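Local coordinates for conserved hypothetical protein (Sulfolobus solfataricus, PDB 2GF6) that probably hydrolyses fatty acyl-CoA thioesters as a member of the 4-hydroxybenzoyl-CoA thioesterase family, and binds coenzyme A, at residues Thr34-Lys39 against Val79-Lys84. Numbering follows the deposited sequence.
Sequences TNTIEK and VLLNPK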
loop_
_atom_site.group_PDB
_atom_site.type_symbol
_atom_site.label_atom_id
_atom_site.label_comp_id
_atom_site.label_asym_id
_atom_site.label_seq_id
_atom_site.Cartn_x
_atom_site.Cartn_y
_atom_site.Cartn_z
ATOM N N THR A 34 9.987 2.157 9.552
ATOM C CA THR A 34 10.555 0.844 9.166
ATOM C C THR A 34 11.934 0.998 8.521
ATOM O O THR A 34 12.883 0.343 8.906
ATOM C CB THR A 34 9.580 0.087 8.229
ATOM O OG1 THR A 34 8.321 0.022 8.883
ATOM C CG2 THR A 34 10.063 -1.366 7.938
ATOM N N ASN A 35 12.052 1.900 7.556
ATOM C CA ASN A 35 13.351 2.197 6.995
ATOM C C ASN A 35 14.314 2.658 8.078
ATOM O O ASN A 35 15.480 2.257 8.108
ATOM C CB ASN A 35 13.239 3.270 5.916
ATOM C CG ASN A 35 12.558 2.777 4.656
ATOM O OD1 ASN A 35 12.534 1.571 4.369
ATOM N ND2 ASN A 35 12.004 3.708 3.892
ATOM N N THR A 36 13.845 3.515 8.975
ATOM C CA THR A 36 14.752 4.022 10.027
ATOM C C THR A 36 15.225 2.866 10.925
ATOM O O THR A 36 16.442 2.730 11.216
ATOM C CB THR A 36 14.086 5.144 10.843
ATOM O OG1 THR A 36 13.670 6.177 9.954
ATOM C CG2 THR A 36 15.027 5.742 11.859
ATOM N N ILE A 37 14.281 2.030 11.354
ATOM C CA ILE A 37 14.585 0.897 12.250
ATOM C C ILE A 37 15.425 -0.166 11.538
ATOM O O ILE A 37 16.405 -0.671 12.091
ATOM C CB ILE A 37 13.329 0.268 12.827
ATOM C CG1 ILE A 37 12.667 1.259 13.782
ATOM C CG2 ILE A 37 13.691 -1.020 13.571
ATOM C CD1 ILE A 37 11.225 0.966 14.096
ATOM N N GLU A 38 15.060 -0.472 10.302
ATOM C CA GLU A 38 15.811 -1.419 9.529
ATOM C C GLU A 38 17.254 -0.960 9.421
ATOM O O GLU A 38 18.146 -1.774 9.591
ATOM C CB GLU A 38 15.210 -1.613 8.141
ATOM C CG GLU A 38 15.985 -2.615 7.306
ATOM C CD GLU A 38 15.284 -3.060 6.031
ATOM O OE1 GLU A 38 14.185 -2.556 5.662
ATOM O OE2 GLU A 38 15.843 -3.956 5.391
ATOM N N LYS A 39 17.486 0.333 9.148
ATOM C CA LYS A 39 18.868 0.813 8.961
ATOM C C LYS A 39 19.650 0.724 10.266
ATOM O O LYS A 39 20.795 0.267 10.297
ATOM C CB LYS A 39 18.885 2.257 8.422
ATOM C CG LYS A 39 20.281 2.758 8.051
ATOM C CD LYS A 39 20.328 4.276 7.721
ATOM C CE LYS A 39 20.136 5.154 8.962
ATOM N NZ LYS A 39 21.425 5.499 9.683
ATOM N N VAL A 79 14.227 11.291 10.058
ATOM C CA VAL A 79 13.699 10.536 11.175
ATOM C C VAL A 79 14.837 10.361 12.200
ATOM O O VAL A 79 15.956 10.009 11.846
ATOM C CB VAL A 79 13.115 9.158 10.719
ATOM C CG1 VAL A 79 12.279 8.525 11.811
ATOM C CG2 VAL A 79 12.304 9.313 9.422
ATOM N N LEU A 80 14.516 10.650 13.461
ATOM C CA LEU A 80 15.382 10.438 14.616
ATOM C C LEU A 80 14.863 9.244 15.417
ATOM O O LEU A 80 13.704 9.203 15.790
ATOM C CB LEU A 80 15.408 11.695 15.501
ATOM C CG LEU A 80 15.696 13.025 14.794
ATOM C CD1 LEU A 80 15.784 14.170 15.757
ATOM C CD2 LEU A 80 16.987 12.953 14.009
ATOM N N LEU A 81 15.733 8.279 15.692
ATOM C CA LEU A 81 15.345 7.086 16.434
ATOM C C LEU A 81 15.930 7.053 17.844
ATOM O O LEU A 81 17.097 7.390 18.050
ATOM C CB LEU A 81 15.801 5.834 15.684
ATOM C CG LEU A 81 15.057 4.530 16.006
ATOM C CD1 LEU A 81 13.623 4.544 15.454
ATOM C CD2 LEU A 81 15.834 3.382 15.426
ATOM N N ASN A 82 15.110 6.613 18.795
ATOM C CA ASN A 82 15.563 6.342 20.148
ATOM C C ASN A 82 15.093 4.963 20.596
ATOM O O ASN A 82 13.997 4.827 21.124
ATOM C CB ASN A 82 15.011 7.401 21.100
ATOM C CG ASN A 82 15.564 7.266 22.525
ATOM O OD1 ASN A 82 16.764 7.349 22.722
ATOM N ND2 ASN A 82 14.681 7.089 23.515
ATOM N N PRO A 83 15.923 3.932 20.392
ATOM C CA PRO A 83 15.574 2.594 20.881
ATOM C C PRO A 83 15.654 2.501 22.410
ATOM O O PRO A 83 16.638 2.938 23.001
ATOM C CB PRO A 83 16.627 1.687 20.232
ATOM C CG PRO A 83 17.319 2.545 19.208
ATOM C CD PRO A 83 17.227 3.940 19.708
ATOM N N LYS A 84 14.610 1.962 23.026
ATOM C CA LYS A 84 14.564 1.714 24.471
ATOM C C LYS A 84 14.359 0.221 24.663
ATOM O O LYS A 84 13.339 -0.330 24.249
ATOM C CB LYS A 84 13.385 2.439 25.131
ATOM C CG LYS A 84 13.554 3.898 25.348
ATOM C CD LYS A 84 12.366 4.455 26.180
ATOM C CE LYS A 84 12.584 5.928 26.619
ATOM N NZ LYS A 84 11.346 6.783 26.402
#
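The hydroxyl OG1 of Thr-36 is hydrogen-bonded to the backbone carbonyl of Phe-32, one turn earlier in the helix, while its other surroundings in this contact are the apolar atoms of Val-79. OG1 of Thr-36 sits 3.1 Å from CB of Val-79 and 3.3 Å from its CG1, a tight fit in which the helix itself satisfies the buried polar atom and the strand supplies only hydrocarbon. A chi1 of -56° sets OG1 beside the backbone N and the methyl CG2 anti to that N, an orientation in which both branches face the strand, OG1 at Val-79 and CG2 between Val-79 and Leu-81. That methyl rests between the two inward-facing residues of the strand, with CG2 of Thr-36 3.9 Å from CG1 of Val-79 and also 3.9 Å from CB of Leu-81.

Farther along, the branched end of Leu-81 passes Ile-37 at about a right angle, and CG1 of Ile-37 meets CD1 of Leu-81 at 3.8 Å. No hydrogen bond joins the two segments, whose axes approach to 9.0 Å at an angle of 54°. Phe-9 of strand 8-12 borders Thr-36, whereas Phe-93 of strand 90-99 touches both Ile-37 and Leu-81 and extends the apolar layer. The side chain of Ile-37 lies about 7 Å from that of Ile-60, a coenzyme A-binding residue. Burial of helix 26-45 against one face of a curved antiparallel sheet is the defining feature of the hotdog fold.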